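Local coordinates for methyl-accepting chemotaxis protein (Vibrio cholerae, PDB 6CEQ), which acts as a chemoreceptor that senses oxygen through heme held in two PAS domains, the second of which makes up this structure, at residues A[7-12]-A[20-25]; A[24-29]-A[43-48]; A[89-94]-A[102-107]. All coordinates share one frame; numbering follows the deposited sequence.

Overall arrangement
From the N terminus, strand 8-12 runs into a short loop and returns as strand 18-21, and contact 1 closes that first hairpin together with the start of helix 23-31. Contact 2 begins on the same helix, sharing Ala24 and Leu25, and closes a second loop that encloses helix 33-39. Contact 3 pairs strands 84-94 and 100-109 in another hairpin. Contact 2 takes over where contact 1 ends, and contact 3 follows both; no loop encloses another. In space, strands 8-12 and 100-109 are sheet neighbours, which joins contact 1 to contact 3, and both touch the heme. Leu21 packs on Leu29 and Leu48, tying contact 1 to contact 2.

Contact 1: A[7-12]-A[20-25]; sequences TNLMMA and YLNPAL. With HEM (protoporphyrin IX containing Fe), chain D.
Met10 and Leu21 face each other as a non-hydrogen-bonded antiparallel pair on the buried face of the sheet, with Met10 CG 3.9 Å from Leu21 CG. From the following helix Leu25 adds a third apolar group, laying its CD2 3.7 Å from Met10 CB. The Met10 chain then bends at chi3 (40°), which carries CE to 3.3 Å from the heme methine carbon CHC. A flexible, unbranched residue suits this place because its chain can turn at the thioether and lie against the porphyrin.

Met11 and Tyr20 lie on the other face. The sulfur of Met11 approaches the ring obliquely, SD lying 5.0 Å from the Tyr20 ring centroid in a Met-aromatic contact. Beneath it the backbones are joined by Met11 N to Tyr20 O at 2.8 Å, while the return bond from Tyr20 N to Met11 O is weak.

Asn22 organises the polar edge. Its CG sits between the backbone N and the carbonyl carbon (chi1 85°), which sets CG close to Leu9 N and Thr7 O. OD1 takes two donors from opposite faces of its plane: Leu9 N at 3.0 Å, standing 68° out of that plane, and Leu25 N, also at 3.0 Å from Asn22 OD1. The second is an N-cap bond to the helix start. ND2 gives a short 2.7 Å bond to Thr7 O, nearly in its own amide plane. The backbone N of Asn22 also donates to Leu9 O, so main chain and side chain both hold strand 8-12. An amide, donor and acceptor together, suits this junction of strand and helix. Such a hairpin leading straight into a capped helix is the opening element of the PAS fold, and here its first strand lines the heme pocket through Met10, Met11 and Ala12.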
loop_
_atom_site.group_PDB
_atom_site.type_symbol
_atom_site.label_atom_id
_atom_site.label_comp_id
_atom_site.label_asym_id
_atom_site.label_seq_id
_atom_site.Cartn_x
_atom_site.Cartn_y
_atom_site.Cartn_z
ATOM N N THR A 7 12.092 -4.844 2.292
ATOM C CA THR A 7 10.833 -4.661 3.008
ATOM C C THR A 7 10.196 -3.356 2.542
ATOM O O THR A 7 10.715 -2.278 2.839
ATOM C CB THR A 7 11.081 -4.636 4.516
ATOM O OG1 THR A 7 11.783 -5.820 4.908
ATOM C CG2 THR A 7 9.771 -4.556 5.278
ATOM N N ASN A 8 9.091 -3.457 1.801
ATOM C CA ASN A 8 8.334 -2.305 1.303
ATOM C C ASN A 8 7.045 -2.184 2.100
ATOM O O ASN A 8 6.192 -3.078 2.034
ATOM C CB ASN A 8 8.004 -2.446 -0.182
ATOM C CG ASN A 8 9.228 -2.682 -1.022
ATOM O OD1 ASN A 8 10.179 -1.904 -0.975
ATOM N ND2 ASN A 8 9.225 -3.764 -1.784
ATOM N N LEU A 9 6.899 -1.085 2.839
ATOM C CA LEU A 9 5.805 -0.931 3.791
ATOM C C LEU A 9 5.085 0.396 3.592
ATOM O O LEU A 9 5.714 1.431 3.339
ATOM C CB LEU A 9 6.299 -0.991 5.244
ATOM C CG LEU A 9 6.985 -2.246 5.774
ATOM C CD1 LEU A 9 7.353 -2.019 7.230
ATOM C CD2 LEU A 9 6.101 -3.483 5.624
ATOM N N MET A 10 3.766 0.365 3.760
ATOM C CA MET A 10 2.930 1.555 3.663
ATOM C C MET A 10 1.831 1.428 4.708
ATOM O O MET A 10 1.252 0.351 4.842
ATOM C CB MET A 10 2.351 1.661 2.246
ATOM C CG MET A 10 1.510 2.855 1.946
ATOM S SD MET A 10 1.356 2.961 0.149
ATOM C CE MET A 10 1.163 1.280 -0.355
ATOM N N MET A 11 1.544 2.504 5.451
ATOM C CA MET A 11 0.538 2.479 6.517
ATOM C C MET A 11 -0.563 3.509 6.268
ATOM O O MET A 11 -0.297 4.607 5.771
ATOM C CB MET A 11 1.188 2.750 7.885
ATOM C CG MET A 11 2.253 1.735 8.294
ATOM S SD MET A 11 3.509 2.443 9.376
ATOM C CE MET A 11 2.531 3.504 10.433
ATOM N N ALA A 12 -1.802 3.164 6.633
ATOM C CA ALA A 12 -2.928 4.089 6.529
ATOM C C ALA A 12 -3.751 4.052 7.813
ATOM O O ALA A 12 -3.664 3.109 8.599
ATOM C CB ALA A 12 -3.820 3.757 5.323
ATOM N N TYR A 20 2.192 6.797 6.277
ATOM C CA TYR A 20 3.632 6.584 6.249
ATOM C C TYR A 20 3.990 5.627 5.121
ATOM O O TYR A 20 3.285 4.642 4.893
ATOM C CB TYR A 20 4.126 6.015 7.590
ATOM C CG TYR A 20 5.629 5.812 7.667
ATOM C CD1 TYR A 20 6.472 6.892 7.870
ATOM C CD2 TYR A 20 6.196 4.546 7.557
ATOM C CE1 TYR A 20 7.841 6.730 7.936
ATOM C CE2 TYR A 20 7.581 4.368 7.626
ATOM C CZ TYR A 20 8.390 5.470 7.821
ATOM O OH TYR A 20 9.756 5.336 7.898
ATOM N N LEU A 21 5.090 5.929 4.429
ATOM C CA LEU A 21 5.759 5.008 3.520
ATOM C C LEU A 21 7.198 4.849 3.976
ATOM O O LEU A 21 7.874 5.849 4.241
ATOM C CB LEU A 21 5.744 5.507 2.076
ATOM C CG LEU A 21 4.496 5.237 1.246
ATOM C CD1 LEU A 21 3.446 6.287 1.512
ATOM C CD2 LEU A 21 4.874 5.223 -0.223
ATOM N N ASN A 22 7.672 3.610 4.047
ATOM C CA ASN A 22 9.035 3.387 4.491
ATOM C C ASN A 22 10.010 3.679 3.347
ATOM O O ASN A 22 9.598 3.860 2.195
ATOM C CB ASN A 22 9.174 1.972 5.074
ATOM C CG ASN A 22 9.435 0.894 4.038
ATOM O OD1 ASN A 22 9.068 1.010 2.868
ATOM N ND2 ASN A 22 10.044 -0.203 4.493
ATOM N N PRO A 23 11.304 3.831 3.649
ATOM C CA PRO A 23 12.233 4.290 2.599
ATOM C C PRO A 23 12.353 3.333 1.431
ATOM O O PRO A 23 12.461 3.777 0.279
ATOM C CB PRO A 23 13.563 4.437 3.350
ATOM C CG PRO A 23 13.153 4.676 4.785
ATOM C CD PRO A 23 11.941 3.804 4.982
ATOM N N ALA A 24 12.362 2.026 1.697
ATOM C CA ALA A 24 12.480 1.070 0.605
ATOM C C ALA A 24 11.350 1.240 -0.400
ATOM O O ALA A 24 11.586 1.261 -1.614
ATOM C CB ALA A 24 12.512 -0.353 1.158
ATOM N N LEU A 25 10.118 1.412 0.086
ATOM C CA LEU A 25 8.997 1.599 -0.830
ATOM C C LEU A 25 9.079 2.945 -1.544
ATOM O O LEU A 25 8.779 3.038 -2.738
ATOM C CB LEU A 25 7.673 1.465 -0.080
ATOM C CG LEU A 25 6.442 1.601 -0.973
ATOM C CD1 LEU A 25 6.496 0.572 -2.106
ATOM C CD2 LEU A 25 5.193 1.414 -0.128
HETATM C CHA HEM D . -4.687 -3.434 -4.269
HETATM C CHB HEM D . -5.065 -1.563 0.183
HETATM C CHC HEM D . -1.962 1.935 -1.237
HETATM C CHD HEM D . -3.281 0.957 -5.797
HETATM C C1A HEM D . -4.921 -3.292 -2.919
HETATM C C2A HEM D . -5.387 -4.315 -2.069
HETATM C C3A HEM D . -5.497 -3.799 -0.815
HETATM C C4A HEM D . -5.106 -2.448 -0.877
HETATM C CMA HEM D . -5.959 -4.539 0.413
HETATM C CAA HEM D . -5.705 -5.731 -2.477
HETATM C CBA HEM D . -7.055 -5.763 -3.196
HETATM C CGA HEM D . -7.297 -7.144 -3.748
HETATM O O1A HEM D . -6.329 -7.854 -4.102
HETATM O O2A HEM D . -8.464 -7.579 -3.853
HETATM C C1B HEM D . -4.172 -0.481 0.176
HETATM C C2B HEM D . -3.783 0.200 1.360
HETATM C C3B HEM D . -2.913 1.184 0.992
HETATM C C4B HEM D . -2.777 1.085 -0.480
HETATM C CMB HEM D . -4.244 -0.108 2.761
HETATM C CAB HEM D . -2.243 2.152 1.879
HETATM C CBB HEM D . -1.713 1.744 3.029
HETATM C C1C HEM D . -2.054 2.008 -2.623
HETATM C C2C HEM D . -1.391 2.923 -3.455
HETATM C C3C HEM D . -1.768 2.643 -4.761
HETATM C C4C HEM D . -2.671 1.545 -4.714
HETATM C CMC HEM D . -0.443 4.008 -3.012
HETATM C CAC HEM D . -1.316 3.352 -5.971
HETATM C CBC HEM D . -0.047 3.729 -6.087
HETATM C C1D HEM D . -3.706 -0.372 -5.736
HETATM C C2D HEM D . -3.946 -1.174 -6.942
HETATM C C3D HEM D . -4.335 -2.390 -6.517
HETATM C C4D HEM D . -4.332 -2.338 -5.050
HETATM C CMD HEM D . -3.789 -0.723 -8.372
HETATM C CAD HEM D . -4.700 -3.571 -7.377
HETATM C CBD HEM D . -5.885 -3.206 -8.271
HETATM C CGD HEM D . -7.045 -2.766 -7.416
HETATM O O1D HEM D . -7.453 -1.585 -7.476
HETATM O O2D HEM D . -7.600 -3.581 -6.647
HETATM N NA HEM D . -4.755 -2.155 -2.168
HETATM N NB HEM D . -3.558 0.068 -0.883
HETATM N NC HEM D . -2.821 1.187 -3.401
HETATM N ND HEM D . -3.953 -1.115 -4.647
HETATM FE FE HEM D . -3.797 -0.574 -2.870
HETATM O O HOH W 1 -1.469 -1.588 -2.605
#

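Contact 2: A[24-29]-A[43-48]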
loop_
_atom_site.group_PDB
_atom_site.type_symbol
_atom_site.label_atom_id
_atom_site.label_comp_id
_atom_site.label_asym_id
_atom_site.label_seq_id
_atom_site.Cartn_x
_atom_site.Cartn_y
_atom_site.Cartn_z
ATOM N N ALA A 24 12.362 2.026 1.697
ATOM C CA ALA A 24 12.480 1.070 0.605
ATOM C C ALA A 24 11.350 1.240 -0.400
ATOM O O ALA A 24 11.586 1.261 -1.614
ATOM C CB ALA A 24 12.512 -0.353 1.158
ATOM N N LEU A 25 10.118 1.412 0.086
ATOM C CA LEU A 25 8.997 1.599 -0.830
ATOM C C LEU A 25 9.079 2.945 -1.544
ATOM O O LEU A 25 8.779 3.038 -2.738
ATOM C CB LEU A 25 7.673 1.465 -0.080
ATOM C CG LEU A 25 6.442 1.601 -0.973
ATOM C CD1 LEU A 25 6.496 0.572 -2.106
ATOM C CD2 LEU A 25 5.193 1.414 -0.128
ATOM N N LEU A 26 9.472 4.003 -0.834
ATOM C CA LEU A 26 9.623 5.305 -1.481
ATOM C C LEU A 26 10.669 5.245 -2.582
ATOM O O LEU A 26 10.481 5.806 -3.670
ATOM C CB LEU A 26 10.005 6.358 -0.441
ATOM C CG LEU A 26 8.837 6.840 0.422
ATOM C CD1 LEU A 26 9.325 7.661 1.618
ATOM C CD2 LEU A 26 7.837 7.626 -0.424
ATOM N N GLN A 27 11.784 4.569 -2.310
ATOM C CA GLN A 27 12.836 4.422 -3.311
ATOM C C GLN A 27 12.331 3.652 -4.521
ATOM O O GLN A 27 12.569 4.039 -5.675
ATOM C CB GLN A 27 14.046 3.722 -2.687
ATOM C CG GLN A 27 15.230 3.625 -3.628
ATOM C CD GLN A 27 16.434 2.956 -2.981
ATOM O OE1 GLN A 27 16.814 3.292 -1.861
ATOM N NE2 GLN A 27 17.014 1.987 -3.673
ATOM N N LEU A 28 11.632 2.547 -4.268
ATOM C CA LEU A 28 11.096 1.744 -5.360
ATOM C C LEU A 28 10.107 2.546 -6.195
ATOM O O LEU A 28 10.154 2.521 -7.433
ATOM C CB LEU A 28 10.425 0.494 -4.791
ATOM C CG LEU A 28 9.697 -0.355 -5.835
ATOM C CD1 LEU A 28 10.663 -0.865 -6.885
ATOM C CD2 LEU A 28 8.972 -1.511 -5.162
ATOM N N LEU A 29 9.192 3.255 -5.539
ATOM C CA LEU A 29 8.180 3.985 -6.296
ATOM C C LEU A 29 8.794 5.142 -7.062
ATOM O O LEU A 29 8.283 5.528 -8.121
ATOM C CB LEU A 29 7.078 4.495 -5.365
ATOM C CG LEU A 29 6.273 3.439 -4.605
ATOM C CD1 LEU A 29 5.184 4.093 -3.760
ATOM C CD2 LEU A 29 5.703 2.380 -5.534
ATOM N N PHE A 43 1.126 10.887 -10.565
ATOM C CA PHE A 43 1.724 10.210 -9.419
ATOM C C PHE A 43 3.057 10.832 -9.008
ATOM O O PHE A 43 3.932 11.069 -9.844
ATOM C CB PHE A 43 1.920 8.730 -9.755
ATOM C CG PHE A 43 2.457 7.913 -8.622
ATOM C CD1 PHE A 43 1.600 7.355 -7.685
ATOM C CD2 PHE A 43 3.820 7.686 -8.501
ATOM C CE1 PHE A 43 2.095 6.594 -6.644
ATOM C CE2 PHE A 43 4.318 6.929 -7.460
ATOM C CZ PHE A 43 3.456 6.381 -6.531
ATOM N N LYS A 44 3.184 11.120 -7.711
ATOM C CA LYS A 44 4.451 11.497 -7.089
ATOM C C LYS A 44 4.563 10.763 -5.758
ATOM O O LYS A 44 3.753 10.988 -4.854
ATOM C CB LYS A 44 4.559 13.010 -6.883
ATOM C CG LYS A 44 4.399 13.855 -8.135
ATOM C CD LYS A 44 4.464 15.345 -7.817
ATOM C CE LYS A 44 4.975 16.146 -9.013
ATOM N NZ LYS A 44 5.309 15.286 -10.184
ATOM N N ALA A 45 5.576 9.899 -5.638
ATOM C CA ALA A 45 5.700 9.033 -4.464
ATOM C C ALA A 45 5.840 9.826 -3.166
ATOM O O ALA A 45 5.292 9.432 -2.129
ATOM C CB ALA A 45 6.893 8.091 -4.640
ATOM N N ALA A 46 6.573 10.945 -3.194
ATOM C CA ALA A 46 6.827 11.742 -1.991
ATOM C C ALA A 46 5.603 12.516 -1.536
ATOM O O ALA A 46 5.632 13.139 -0.463
ATOM C CB ALA A 46 7.990 12.709 -2.246
ATOM N N GLU A 47 4.533 12.432 -2.327
ATOM C CA GLU A 47 3.297 13.190 -2.188
ATOM C C GLU A 47 2.124 12.307 -1.758
ATOM O O GLU A 47 0.988 12.790 -1.694
ATOM C CB GLU A 47 2.982 13.793 -3.569
ATOM C CG GLU A 47 4.002 14.791 -4.173
ATOM C CD GLU A 47 3.425 16.199 -4.360
ATOM O OE1 GLU A 47 2.189 16.298 -4.630
ATOM O OE2 GLU A 47 4.175 17.209 -4.284
ATOM N N LEU A 48 2.381 11.039 -1.410
ATOM C CA LEU A 48 1.313 10.079 -1.124
ATOM C C LEU A 48 0.750 10.225 0.282
ATOM O O LEU A 48 -0.445 9.996 0.502
ATOM C CB LEU A 48 1.841 8.658 -1.314
ATOM C CG LEU A 48 2.163 8.215 -2.733
ATOM C CD1 LEU A 48 2.742 6.806 -2.707
ATOM C CD2 LEU A 48 0.918 8.255 -3.606
#
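Leu29, which packs on Ala45, is fixed in helix 23-31 by the bond from Leu29 N to Leu25 O at 2.8 Å. Between the segments the contacts are van der Waals, almost all carbon on carbon. The exception is a methyl of Leu26, whose CD2 lies 3.6 Å from Ala45 O; within the short 3-10 turn Leu48 N gives Ala45 O a weak hydrogen bond of 3.4 Å.

Leu29 carries most of this contact. Its CB rests on Ala45 CB at 3.7 Å, a close approach of helix and turn that suits a residue whose side chain is a single methyl. The extended chi2 (-178°) sends CD1 past that methyl to meet two larger residues: Leu48 CD1 at 3.8 Å and Phe43 CZ at 4.0 Å. Both side chains cross Leu29 at about a right angle, and CD1 meets the Phe43 ring at its edge, near the ring plane.

In the PAS fold the helices and loops between the second and third strands wrap round the ligand cavity, and this contact holds helix 23-31 against the loop after helix 33-39 in that wall. Phe43 belongs to the heme pocket, and its side chain lies about 4 Å from the heme at nearest atoms. Its CG is anti to the backbone N (chi1 -177°), and the ring beyond packs on Leu36 as well. Leu29 and Leu48 both continue onto Leu21 of strand 18-21.

Contact 3: A[89-94]-A[102-107]. Unlike the reference sequence in segment 102-107: Leu107 (reference Trp). With HEM (protoporphyrin IX containing Fe), chain D.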
loop_
_atom_site.group_PDB
_atom_site.type_symbol
_atom_site.label_atom_id
_atom_site.label_comp_id
_atom_site.label_asym_id
_atom_site.label_seq_id
_atom_site.Cartn_x
_atom_site.Cartn_y
_atom_site.Cartn_z
ATOM N N THR A 89 0.514 -8.055 1.324
ATOM C CA THR A 89 0.067 -8.481 2.644
ATOM C C THR A 89 -0.483 -7.275 3.382
ATOM O O THR A 89 0.183 -6.243 3.454
ATOM C CB THR A 89 1.208 -9.094 3.451
ATOM O OG1 THR A 89 1.815 -10.133 2.681
ATOM C CG2 THR A 89 0.672 -9.674 4.753
ATOM N N CYS A 90 -1.694 -7.406 3.927
ATOM C CA CYS A 90 -2.326 -6.349 4.708
ATOM C C CYS A 90 -2.594 -6.874 6.112
ATOM O O CYS A 90 -3.271 -7.896 6.274
ATOM C CB CYS A 90 -3.630 -5.902 4.044
ATOM S SG CYS A 90 -4.402 -4.478 4.826
ATOM N N ILE A 91 -2.065 -6.185 7.121
ATOM C CA ILE A 91 -2.212 -6.594 8.513
ATOM C C ILE A 91 -2.814 -5.440 9.305
ATOM O O ILE A 91 -2.736 -4.272 8.913
ATOM C CB ILE A 91 -0.873 -7.038 9.140
ATOM C CG1 ILE A 91 0.140 -5.892 9.117
ATOM C CG2 ILE A 91 -0.314 -8.242 8.406
ATOM C CD1 ILE A 91 0.324 -5.198 10.458
ATOM N N ALA A 92 -3.418 -5.783 10.444
ATOM C CA ALA A 92 -4.031 -4.785 11.304
ATOM C C ALA A 92 -2.981 -4.174 12.222
ATOM O O ALA A 92 -2.253 -4.895 12.911
ATOM C CB ALA A 92 -5.157 -5.415 12.138
ATOM N N MET A 93 -2.903 -2.845 12.230
ATOM C CA MET A 93 -2.093 -2.140 13.212
ATOM C C MET A 93 -2.951 -1.836 14.427
ATOM O O MET A 93 -4.123 -1.484 14.293
ATOM C CB MET A 93 -1.537 -0.836 12.651
ATOM C CG MET A 93 -0.630 -1.003 11.476
ATOM S SD MET A 93 0.140 0.575 11.087
ATOM C CE MET A 93 -1.298 1.644 10.979
ATOM N N ARG A 94 -2.372 -1.979 15.614
ATOM C CA ARG A 94 -3.121 -1.720 16.836
ATOM C C ARG A 94 -2.341 -0.802 17.764
ATOM O O ARG A 94 -1.111 -0.764 17.731
ATOM C CB ARG A 94 -3.464 -3.031 17.546
ATOM C CG ARG A 94 -4.255 -3.961 16.654
ATOM C CD ARG A 94 -4.657 -5.222 17.350
ATOM N NE ARG A 94 -5.532 -6.016 16.495
ATOM C CZ ARG A 94 -6.844 -5.834 16.386
ATOM N NH1 ARG A 94 -7.455 -4.882 17.086
ATOM N NH2 ARG A 94 -7.546 -6.608 15.572
ATOM N N GLY A 102 -5.560 0.989 11.898
ATOM C CA GLY A 102 -5.541 1.071 10.463
ATOM C C GLY A 102 -4.656 -0.001 9.870
ATOM O O GLY A 102 -3.962 -0.722 10.584
ATOM N N PRO A 103 -4.672 -0.128 8.547
ATOM C CA PRO A 103 -3.931 -1.210 7.897
ATOM C C PRO A 103 -2.470 -0.855 7.666
ATOM O O PRO A 103 -2.110 0.301 7.432
ATOM C CB PRO A 103 -4.658 -1.361 6.557
ATOM C CG PRO A 103 -5.114 0.048 6.253
ATOM C CD PRO A 103 -5.455 0.669 7.586
ATOM N N ALA A 104 -1.628 -1.880 7.745
ATOM C CA ALA A 104 -0.250 -1.820 7.271
ATOM C C ALA A 104 -0.106 -2.780 6.100
ATOM O O ALA A 104 -0.581 -3.916 6.162
ATOM C CB ALA A 104 0.741 -2.175 8.380
ATOM N N LEU A 105 0.533 -2.315 5.036
ATOM C CA LEU A 105 0.703 -3.069 3.806
ATOM C C LEU A 105 2.175 -3.385 3.612
ATOM O O LEU A 105 3.020 -2.488 3.720
ATOM C CB LEU A 105 0.240 -2.270 2.593
ATOM C CG LEU A 105 -1.142 -2.215 1.969
ATOM C CD1 LEU A 105 -0.935 -1.802 0.536
ATOM C CD2 LEU A 105 -1.896 -3.535 2.043
ATOM N N GLN A 106 2.481 -4.637 3.315
ATOM C CA GLN A 106 3.806 -5.016 2.830
ATOM C C GLN A 106 3.671 -5.497 1.391
ATOM O O GLN A 106 2.803 -6.322 1.091
ATOM C CB GLN A 106 4.443 -6.105 3.691
ATOM C CG GLN A 106 5.851 -6.462 3.232
ATOM C CD GLN A 106 6.669 -7.163 4.299
ATOM O OE1 GLN A 106 6.225 -7.326 5.433
ATOM N NE2 GLN A 106 7.879 -7.584 3.933
ATOM N N LEU A 107 4.527 -4.992 0.508
ATOM C CA LEU A 107 4.502 -5.360 -0.901
ATOM C C LEU A 107 5.805 -6.057 -1.253
ATOM O O LEU A 107 6.888 -5.515 -0.994
ATOM C CB LEU A 107 4.317 -4.131 -1.795
ATOM C CG LEU A 107 3.021 -3.326 -1.656
ATOM C CD1 LEU A 107 3.057 -2.140 -2.588
ATOM C CD2 LEU A 107 1.784 -4.172 -1.949
HETATM C CHA HEM D . -4.687 -3.434 -4.269
HETATM C CHB HEM D . -5.065 -1.563 0.183
HETATM C CHC HEM D . -1.962 1.935 -1.237
HETATM C CHD HEM D . -3.281 0.957 -5.797
HETATM C C1A HEM D . -4.921 -3.292 -2.919
HETATM C C2A HEM D . -5.387 -4.315 -2.069
HETATM C C3A HEM D . -5.497 -3.799 -0.815
HETATM C C4A HEM D . -5.106 -2.448 -0.877
HETATM C CMA HEM D . -5.959 -4.539 0.413
HETATM C CAA HEM D . -5.705 -5.731 -2.477
HETATM C CBA HEM D . -7.055 -5.763 -3.196
HETATM C CGA HEM D . -7.297 -7.144 -3.748
HETATM O O1A HEM D . -6.329 -7.854 -4.102
HETATM O O2A HEM D . -8.464 -7.579 -3.853
HETATM C C1B HEM D . -4.172 -0.481 0.176
HETATM C C2B HEM D . -3.783 0.200 1.360
HETATM C C3B HEM D . -2.913 1.184 0.992
HETATM C C4B HEM D . -2.777 1.085 -0.480
HETATM C CMB HEM D . -4.244 -0.108 2.761
HETATM C CAB HEM D . -2.243 2.152 1.879
HETATM C CBB HEM D . -1.713 1.744 3.029
HETATM C C1C HEM D . -2.054 2.008 -2.623
HETATM C C2C HEM D . -1.391 2.923 -3.455
HETATM C C3C HEM D . -1.768 2.643 -4.761
HETATM C C4C HEM D . -2.671 1.545 -4.714
HETATM C CMC HEM D . -0.443 4.008 -3.012
HETATM C CAC HEM D . -1.316 3.352 -5.971
HETATM C CBC HEM D . -0.047 3.729 -6.087
HETATM C C1D HEM D . -3.706 -0.372 -5.736
HETATM C C2D HEM D . -3.946 -1.174 -6.942
HETATM C C3D HEM D . -4.335 -2.390 -6.517
HETATM C C4D HEM D . -4.332 -2.338 -5.050
HETATM C CMD HEM D . -3.789 -0.723 -8.372
HETATM C CAD HEM D . -4.700 -3.571 -7.377
HETATM C CBD HEM D . -5.885 -3.206 -8.271
HETATM C CGD HEM D . -7.045 -2.766 -7.416
HETATM O O1D HEM D . -7.453 -1.585 -7.476
HETATM O O2D HEM D . -7.600 -3.581 -6.647
HETATM N NA HEM D . -4.755 -2.155 -2.168
HETATM N NB HEM D . -3.558 0.068 -0.883
HETATM N NC HEM D . -2.821 1.187 -3.401
HETATM N ND HEM D . -3.953 -1.115 -4.647
HETATM FE FE HEM D . -3.797 -0.574 -2.870
HETATM O O HOH W 2 3.705 -8.990 0.974
HETATM O O HOH W 1 -1.469 -1.588 -2.605
#
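Cys90 and Leu105, like Ala92 and Pro103, are paired across an antiparallel hairpin formed by the last two strands of the PAS sheet. The N-to-C directions of the two segments are 137° apart, well short of exactly opposed, consistent with a marked twist.

Backbone bonds come first. Thr89 and Gln106 exchange two, as do Ile91 and Ala104, where Ala104 N to Ile91 O measures 2.9 Å. Met93 N donates to Gly102 O. Proline suits position 103 because a non-hydrogen-bonded pair asks no N-H of it toward strand 84-94. Gly102 takes backbone angles (phi 149°) at which a CB would be jammed against the preceding carbonyl oxygen.

Apolar packing divides between the two faces. Toward the heme, Cys90 SG, anti to the backbone N (chi1 -174°), touches Pro103 CB at 3.6 Å, and Cys90 CB lies 3.6 Å from Leu105 CD2. The other methyl of Leu105, CD1, reaches the porphyrin at C1B, 3.5 Å away, while Pro103 CG meets the heme methyl CMB at 3.6 Å. The branched end of Leu105 can therefore serve strand and cofactor together. On the opposite face the small methyl of Ala104 receives Met93 CG at 3.6 Å and Ile91 CD1 at 3.7 Å; the bulkier neighbours close over it. Met93 also touches Met11, across the intervening strand.

Water-mediated bonding is found at the Thr89 end. There the hydroxyl OG1 of Thr89 donates to a water, and this water donates in turn to Gln106 O at 2.8 Å, the same oxygen that accepts from Thr89 N.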